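Tailspike protein (Acinetobacter phage vB_ApiP_P1, PDB 6E1R) probably recognises and degrades capsular polysaccharide on the surface of Acinetobacter baumannii, as phage tailspike depolymerases of the hydrolase type do. Local coordinates at residues M46-A58 with V64-A76. Numbering follows the deposited sequence.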
HETATM    1  N   MSE A  46      15.843 -43.372   0.324  1.00 65.56           N
HETATM    2  CA  MSE A  46      14.641 -42.551   0.392  1.00 64.65           C
HETATM    3  C   MSE A  46      13.379 -43.379   0.192  1.00 58.81           C
HETATM    4  O   MSE A  46      13.387 -44.386  -0.513  1.00 58.27           O
HETATM    5  CB  MSE A  46      14.704 -41.435  -0.646  1.00 69.99           C
HETATM    6  CG  MSE A  46      15.825 -40.449  -0.401  1.00 77.68           C
HETATM    7 SE   MSE A  46      15.767 -38.965  -1.649  1.00 88.00          SE
HETATM    8  CE  MSE A  46      17.198 -37.878  -0.893  1.00 90.70           C
ATOM      9  N   GLY A  47      12.289 -42.930   0.808  1.00 56.62           N
ATOM     10  CA  GLY A  47      11.071 -43.706   0.863  1.00 54.77           C
ATOM     11  C   GLY A  47      11.079 -44.805   1.900  1.00 55.32           C
ATOM     12  O   GLY A  47      10.077 -45.520   2.029  1.00 52.95           O
ATOM     13  N   GLY A  48      12.171 -44.957   2.645  1.00 53.41           N
ATOM     14  CA  GLY A  48      12.232 -45.991   3.655  1.00 61.11           C
ATOM     15  C   GLY A  48      11.404 -45.636   4.874  1.00 61.69           C
ATOM     16  O   GLY A  48      11.186 -44.467   5.193  1.00 63.49           O
ATOM     17  N   ASP A  49      10.949 -46.672   5.574  1.00 70.57           N
ATOM     18  CA  ASP A  49      10.070 -46.492   6.721  1.00 68.99           C
ATOM     19  C   ASP A  49       9.930 -47.832   7.429  1.00 71.01           C
ATOM     20  O   ASP A  49      10.315 -48.879   6.902  1.00 72.28           O
ATOM     21  CB  ASP A  49       8.703 -45.954   6.292  1.00 63.26           C
ATOM     22  CG  ASP A  49       7.974 -45.251   7.413  1.00 61.40           C
ATOM     23  OD1 ASP A  49       8.441 -45.316   8.569  1.00 61.40           O
ATOM     24  OD2 ASP A  49       6.935 -44.623   7.132  1.00 61.67           O
ATOM     25  N   HIS A  50       9.376 -47.782   8.636  1.00 69.64           N
ATOM     26  CA  HIS A  50       9.045 -48.987   9.380  1.00 67.03           C
ATOM     27  C   HIS A  50       7.664 -49.480   8.973  1.00 66.11           C
ATOM     28  O   HIS A  50       6.782 -48.693   8.618  1.00 70.48           O
ATOM     29  CB  HIS A  50       9.082 -48.728  10.888  1.00 68.21           C
ATOM     30  CG  HIS A  50      10.455 -48.470  11.423  1.00 74.45           C
ATOM     31  ND1 HIS A  50      10.689 -48.100  12.730  1.00 78.43           N
ATOM     32  CD2 HIS A  50      11.667 -48.527  10.826  1.00 77.13           C
ATOM     33  CE1 HIS A  50      11.988 -47.944  12.914  1.00 80.26           C
ATOM     34  NE2 HIS A  50      12.604 -48.196  11.774  1.00 78.97           N
ATOM     35  N   PHE A  51       7.484 -50.796   9.016  1.00 63.50           N
ATOM     36  CA  PHE A  51       6.224 -51.412   8.632  1.00 59.88           C
ATOM     37  C   PHE A  51       5.806 -52.427   9.683  1.00 59.96           C
ATOM     38  O   PHE A  51       6.626 -53.218  10.159  1.00 63.58           O
ATOM     39  CB  PHE A  51       6.321 -52.091   7.259  1.00 55.86           C
ATOM     40  CG  PHE A  51       6.365 -51.128   6.109  1.00 52.56           C
ATOM     41  CD1 PHE A  51       7.556 -50.523   5.739  1.00 53.09           C
ATOM     42  CD2 PHE A  51       5.215 -50.817   5.401  1.00 53.56           C
ATOM     43  CE1 PHE A  51       7.600 -49.632   4.682  1.00 55.08           C
ATOM     44  CE2 PHE A  51       5.252 -49.926   4.341  1.00 54.52           C
ATOM     45  CZ  PHE A  51       6.447 -49.333   3.982  1.00 48.74           C
ATOM     46  N   LYS A  52       4.526 -52.400  10.036  1.00 59.19           N
ATOM     47  CA  LYS A  52       3.933 -53.361  10.951  1.00 59.91           C
ATOM     48  C   LYS A  52       2.964 -54.237  10.172  1.00 59.98           C
ATOM     49  O   LYS A  52       2.230 -53.747   9.310  1.00 58.89           O
ATOM     50  CB  LYS A  52       3.203 -52.657  12.098  1.00 56.87           C
ATOM     51  CG  LYS A  52       2.623 -53.596  13.143  1.00 62.55           C
ATOM     52  CD  LYS A  52       1.955 -52.826  14.270  1.00 65.22           C
ATOM     53  CE  LYS A  52       2.975 -52.069  15.106  1.00 74.70           C
ATOM     54  NZ  LYS A  52       2.326 -51.287  16.196  1.00 83.42           N
ATOM     55  N   TYR A  53       2.976 -55.533  10.459  1.00 59.30           N
ATOM     56  CA  TYR A  53       2.155 -56.469   9.708  1.00 58.53           C
ATOM     57  C   TYR A  53       0.737 -56.510  10.261  1.00 62.09           C
ATOM     58  O   TYR A  53       0.522 -56.426  11.474  1.00 65.39           O
ATOM     59  CB  TYR A  53       2.766 -57.867   9.737  1.00 64.20           C
ATOM     60  CG  TYR A  53       2.118 -58.834   8.773  1.00 62.92           C
ATOM     61  CD1 TYR A  53       1.161 -59.741   9.206  1.00 62.84           C
ATOM     62  CD2 TYR A  53       2.449 -58.826   7.424  1.00 60.29           C
ATOM     63  CE1 TYR A  53       0.561 -60.622   8.329  1.00 63.36           C
ATOM     64  CE2 TYR A  53       1.856 -59.705   6.539  1.00 61.79           C
ATOM     65  CZ  TYR A  53       0.912 -60.600   6.996  1.00 62.07           C
ATOM     66  OH  TYR A  53       0.318 -61.476   6.119  1.00 62.85           O
ATOM     67  N   ASP A  54      -0.231 -56.643   9.358  1.00 62.11           N
ATOM     68  CA  ASP A  54      -1.644 -56.737   9.708  1.00 64.65           C
ATOM     69  C   ASP A  54      -2.239 -57.874   8.890  1.00 69.07           C
ATOM     70  O   ASP A  54      -2.365 -57.764   7.666  1.00 69.40           O
ATOM     71  CB  ASP A  54      -2.371 -55.420   9.429  1.00 67.21           C
ATOM     72  CG  ASP A  54      -3.737 -55.350  10.089  1.00 76.57           C
ATOM     73  OD1 ASP A  54      -4.423 -56.391  10.171  1.00 79.85           O
ATOM     74  OD2 ASP A  54      -4.130 -54.245  10.521  1.00 79.39           O
ATOM     75  N   SER A  55      -2.611 -58.964   9.567  1.00 68.21           N
ATOM     76  CA  SER A  55      -3.152 -60.123   8.868  1.00 68.09           C
ATOM     77  C   SER A  55      -4.510 -59.839   8.242  1.00 67.20           C
ATOM     78  O   SER A  55      -4.894 -60.528   7.292  1.00 64.42           O
ATOM     79  CB  SER A  55      -3.261 -61.314   9.823  1.00 70.17           C
ATOM     80  OG  SER A  55      -4.090 -61.010  10.931  1.00 68.65           O
ATOM     81  N   THR A  56      -5.243 -58.844   8.751  1.00 63.79           N
ATOM     82  CA  THR A  56      -6.537 -58.514   8.168  1.00 67.70           C
ATOM     83  C   THR A  56      -6.389 -57.932   6.768  1.00 65.12           C
ATOM     84  O   THR A  56      -7.291 -58.083   5.936  1.00 67.30           O
ATOM     85  CB  THR A  56      -7.289 -57.533   9.068  1.00 66.81           C
ATOM     86  OG1 THR A  56      -6.537 -56.319   9.191  1.00 64.95           O
ATOM     87  CG2 THR A  56      -7.498 -58.132  10.452  1.00 67.09           C
ATOM     88  N   GLN A  57      -5.269 -57.270   6.490  1.00 60.52           N
ATOM     89  CA  GLN A  57      -5.004 -56.645   5.200  1.00 62.63           C
ATOM     90  C   GLN A  57      -3.822 -57.305   4.499  1.00 62.63           C
ATOM     91  O   GLN A  57      -3.052 -56.650   3.797  1.00 63.22           O
ATOM     92  CB  GLN A  57      -4.754 -55.148   5.364  1.00 64.04           C
ATOM     93  CG  GLN A  57      -5.848 -54.418   6.114  1.00 66.56           C
ATOM     94  CD  GLN A  57      -5.529 -52.953   6.306  1.00 66.13           C
ATOM     95  OE1 GLN A  57      -5.229 -52.241   5.348  1.00 69.11           O
ATOM     96  NE2 GLN A  57      -5.583 -52.494   7.550  1.00 66.62           N
ATOM     97  N   ALA A  58      -3.674 -58.620   4.675  1.00 63.18           N
ATOM     98  CA  ALA A  58      -2.532 -59.321   4.094  1.00 65.02           C
ATOM     99  C   ALA A  58      -2.563 -59.288   2.572  1.00 63.24           C
ATOM    100  O   ALA A  58      -1.505 -59.285   1.932  1.00 58.31           O
ATOM    101  CB  ALA A  58      -2.493 -60.766   4.589  1.00 61.50           C
ATOM    102  N   VAL A  64       1.816 -47.838  -1.117  1.00 56.96           N
ATOM    103  CA  VAL A  64       2.281 -46.734  -0.285  1.00 54.44           C
ATOM    104  C   VAL A  64       2.093 -47.079   1.187  1.00 48.72           C
ATOM    105  O   VAL A  64       3.066 -47.338   1.904  1.00 49.91           O
ATOM    106  CB  VAL A  64       1.550 -45.424  -0.633  1.00 54.49           C
ATOM    107  CG1 VAL A  64       2.042 -44.291   0.255  1.00 53.49           C
ATOM    108  CG2 VAL A  64       1.744 -45.072  -2.099  1.00 51.15           C
ATOM    109  N   THR A  65       0.842 -47.069   1.650  1.00 49.18           N
ATOM    110  CA  THR A  65       0.573 -47.248   3.073  1.00 49.03           C
ATOM    111  C   THR A  65       0.562 -48.719   3.475  1.00 53.44           C
ATOM    112  O   THR A  65       1.119 -49.078   4.517  1.00 56.33           O
ATOM    113  CB  THR A  65      -0.751 -46.580   3.448  1.00 49.88           C
ATOM    114  OG1 THR A  65      -1.791 -47.048   2.580  1.00 50.90           O
ATOM    115  CG2 THR A  65      -0.636 -45.067   3.332  1.00 49.92           C
ATOM    116  N   VAL A  66      -0.061 -49.581   2.674  1.00 49.95           N
ATOM    117  CA  VAL A  66      -0.152 -51.009   2.960  1.00 50.55           C
ATOM    118  C   VAL A  66       0.416 -51.776   1.774  1.00 53.46           C
ATOM    119  O   VAL A  66       0.003 -51.555   0.630  1.00 56.79           O
ATOM    120  CB  VAL A  66      -1.600 -51.449   3.250  1.00 51.67           C
ATOM    121  CG1 VAL A  66      -1.625 -52.485   4.362  1.00 60.11           C
ATOM    122  CG2 VAL A  66      -2.458 -50.253   3.621  1.00 51.88           C
ATOM    123  N   ILE A  67       1.361 -52.674   2.051  1.00 50.93           N
ATOM    124  CA  ILE A  67       2.039 -53.460   1.020  1.00 54.84           C
ATOM    125  C   ILE A  67       1.959 -54.923   1.451  1.00 58.68           C
ATOM    126  O   ILE A  67       2.801 -55.409   2.215  1.00 56.80           O
ATOM    127  CB  ILE A  67       3.490 -53.019   0.803  1.00 55.76           C
ATOM    128  CG1 ILE A  67       3.532 -51.566   0.321  1.00 57.05           C
ATOM    129  CG2 ILE A  67       4.178 -53.918  -0.211  1.00 56.02           C
ATOM    130  CD1 ILE A  67       4.927 -50.995   0.215  1.00 54.31           C
ATOM    131  N   ASN A  68       0.940 -55.633   0.964  1.00 58.85           N
ATOM    132  CA  ASN A  68       0.725 -57.053   1.263  1.00 59.75           C
ATOM    133  C   ASN A  68       0.744 -57.323   2.768  1.00 57.83           C
ATOM    134  O   ASN A  68       1.404 -58.242   3.255  1.00 56.53           O
ATOM    135  CB  ASN A  68       1.746 -57.929   0.534  1.00 60.02           C
ATOM    136  CG  ASN A  68       1.411 -58.114  -0.934  1.00 59.35           C
ATOM    137  OD1 ASN A  68       0.259 -57.964  -1.343  1.00 56.75           O
ATOM    138  ND2 ASN A  68       2.414 -58.450  -1.733  1.00 57.27           N
ATOM    139  N   GLY A  69      -0.000 -56.503   3.507  1.00 60.24           N
ATOM    140  CA  GLY A  69      -0.149 -56.650   4.936  1.00 60.08           C
ATOM    141  C   GLY A  69       0.754 -55.763   5.765  1.00 58.34           C
ATOM    142  O   GLY A  69       0.484 -55.568   6.955  1.00 55.19           O
ATOM    143  N   TRP A  70       1.815 -55.223   5.172  1.00 55.94           N
ATOM    144  CA  TRP A  70       2.744 -54.356   5.885  1.00 52.95           C
ATOM    145  C   TRP A  70       2.240 -52.922   5.797  1.00 51.59           C
ATOM    146  O   TRP A  70       2.215 -52.330   4.713  1.00 50.73           O
ATOM    147  CB  TRP A  70       4.151 -54.496   5.312  1.00 58.86           C
ATOM    148  CG  TRP A  70       4.684 -55.880   5.476  1.00 59.02           C
ATOM    149  CD1 TRP A  70       4.727 -56.864   4.532  1.00 57.62           C
ATOM    150  CD2 TRP A  70       5.222 -56.449   6.674  1.00 60.28           C
ATOM    151  NE1 TRP A  70       5.273 -58.006   5.066  1.00 60.71           N
ATOM    152  CE2 TRP A  70       5.585 -57.776   6.380  1.00 62.76           C
ATOM    153  CE3 TRP A  70       5.439 -55.959   7.965  1.00 61.07           C
ATOM    154  CZ2 TRP A  70       6.149 -58.621   7.331  1.00 69.78           C
ATOM    155  CZ3 TRP A  70       6.003 -56.798   8.905  1.00 66.45           C
ATOM    156  CH2 TRP A  70       6.352 -58.115   8.584  1.00 73.07           C
ATOM    157  N   VAL A  71       1.846 -52.361   6.937  1.00 52.97           N
ATOM    158  CA  VAL A  71       1.296 -51.012   6.990  1.00 57.70           C
ATOM    159  C   VAL A  71       2.413 -50.028   7.302  1.00 56.53           C
ATOM    160  O   VAL A  71       3.225 -50.254   8.208  1.00 54.26           O
ATOM    161  CB  VAL A  71       0.161 -50.911   8.023  1.00 61.13           C
ATOM    162  CG1 VAL A  71      -1.001 -50.123   7.444  1.00 66.58           C
ATOM    163  CG2 VAL A  71      -0.317 -52.291   8.432  1.00 60.67           C
ATOM    164  N   LYS A  72       2.454 -48.935   6.542  1.00 55.65           N
ATOM    165  CA  LYS A  72       3.445 -47.890   6.755  1.00 50.71           C
ATOM    166  C   LYS A  72       3.251 -47.252   8.125  1.00 49.16           C
ATOM    167  O   LYS A  72       2.132 -46.893   8.503  1.00 49.61           O
ATOM    168  CB  LYS A  72       3.328 -46.839   5.650  1.00 49.83           C
ATOM    169  CG  LYS A  72       4.479 -45.857   5.574  1.00 53.75           C
ATOM    170  CD  LYS A  72       4.252 -44.850   4.457  1.00 56.43           C
ATOM    171  CE  LYS A  72       5.456 -43.943   4.268  1.00 57.61           C
ATOM    172  NZ  LYS A  72       6.692 -44.718   3.975  1.00 58.72           N
ATOM    173  N   GLN A  73       4.344 -47.122   8.875  1.00 49.44           N
ATOM    174  CA  GLN A  73       4.283 -46.612  10.240  1.00 57.37           C
ATOM    175  C   GLN A  73       4.548 -45.115  10.343  1.00 57.02           C
ATOM    176  O   GLN A  73       4.327 -44.544  11.417  1.00 60.16           O
ATOM    177  CB  GLN A  73       5.279 -47.365  11.129  1.00 58.32           C
ATOM    178  CG  GLN A  73       4.962 -48.843  11.297  1.00 52.61           C
ATOM    179  CD  GLN A  73       3.614 -49.082  11.949  1.00 55.24           C
ATOM    180  OE1 GLN A  73       3.459 -48.917  13.159  1.00 57.79           O
ATOM    181  NE2 GLN A  73       2.630 -49.474  11.148  1.00 53.01           N
ATOM    182  N   PHE A  74       5.013 -44.474   9.271  1.00 52.82           N
ATOM    183  CA  PHE A  74       5.295 -43.038   9.249  1.00 49.40           C
ATOM    184  C   PHE A  74       6.221 -42.643  10.401  1.00 52.23           C
ATOM    185  O   PHE A  74       5.892 -41.815  11.251  1.00 50.09           O
ATOM    186  CB  PHE A  74       3.999 -42.222   9.278  1.00 48.96           C
ATOM    187  CG  PHE A  74       3.227 -42.260   7.989  1.00 60.83           C
ATOM    188  CD1 PHE A  74       3.518 -41.373   6.965  1.00 48.28           C
ATOM    189  CD2 PHE A  74       2.203 -43.175   7.804  1.00 61.73           C
ATOM    190  CE1 PHE A  74       2.808 -41.401   5.779  1.00 48.40           C
ATOM    191  CE2 PHE A  74       1.489 -43.207   6.619  1.00 62.16           C
ATOM    192  CZ  PHE A  74       1.791 -42.319   5.606  1.00 48.68           C
ATOM    193  N   SER A  75       7.403 -43.266  10.411  1.00 58.45           N
ATOM    194  CA  SER A  75       8.388 -42.967  11.445  1.00 57.88           C
ATOM    195  C   SER A  75       8.861 -41.522  11.359  1.00 59.03           C
ATOM    196  O   SER A  75       9.116 -40.882  12.386  1.00 61.30           O
ATOM    197  CB  SER A  75       9.569 -43.930  11.339  1.00 57.12           C
ATOM    198  OG  SER A  75       9.158 -45.263  11.591  1.00 58.79           O
ATOM    199  N   ALA A  76       8.985 -40.991  10.145  1.00 55.87           N
ATOM    200  CA  ALA A  76       9.345 -39.591   9.965  1.00 58.06           C
ATOM    201  C   ALA A  76       8.157 -38.652  10.117  1.00 56.37           C
ATOM    202  O   ALA A  76       8.359 -37.441  10.260  1.00 50.19           O
ATOM    203  CB  ALA A  76       9.990 -39.384   8.594  1.00 57.37           C
TER
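Gln57, in the loop that follows strand 49-53, brings its amide oxygen to Val66 of the 66-72 beta hairpin: both methyls of Val66 touch it, CG1 at 3.7 Å from Gln57 OE1. The hairpin, whose strand 70-72 pairs with strand 49-53, belongs to the small N-terminal domain, a mixed sheet ahead of the parallel beta-helix that makes up most of the chain. Its type I' turn runs from Ile67 to Trp70, and Gly69, at a left-handed turn position with positive phi, lies against Tyr53 and Ala58; Gly69 O accepts a hydrogen bond from Asp54 N at 2.7 Å. Next along, Trp70 offers the face of its indole to Tyr53 in an edge-to-face pair, with the ring planes at 66° and Tyr53 CD2 over the indole 3.5 Å from Trp70 CE2. Tyr53 CB adds a CH-pi contact to the six-membered ring of Trp70, whose NE1 binds Leu27 O. Val71 forms the antiparallel hydrogen-bonded pair with Lys52, its N-H pointing almost straight at Lys52 O (175°). Val71 O takes Lys52 N in the carbonyl plane and, from above that plane, NE2 of Gln73. The bend of Gln73 at chi2 (-61°) folds its amide back over Lys52 CB, while NZ of Lys52 reaches Thr38 of the second subunit. On the sheet face shared with Trp70 and Lys72, Phe51 lays CE2 against Lys72 CB. Lys72 runs its CG past Asp49 OD2 and bends at the last torsion, bringing NZ into a salt bridge with Asp49 OD2, 3.2 Å away, in which the hydrogen bond is weak. Beyond the strand, Gln73 N bonds His50 O, and Phe74 N makes a weak bond to Asp49 OD2. Ser75 grips Asp49 OD1 twice: its N arrives on the syn side at 2.9 Å, and its OG lies 3.1 Å from the same oxygen, nearly in line with the C-O bond.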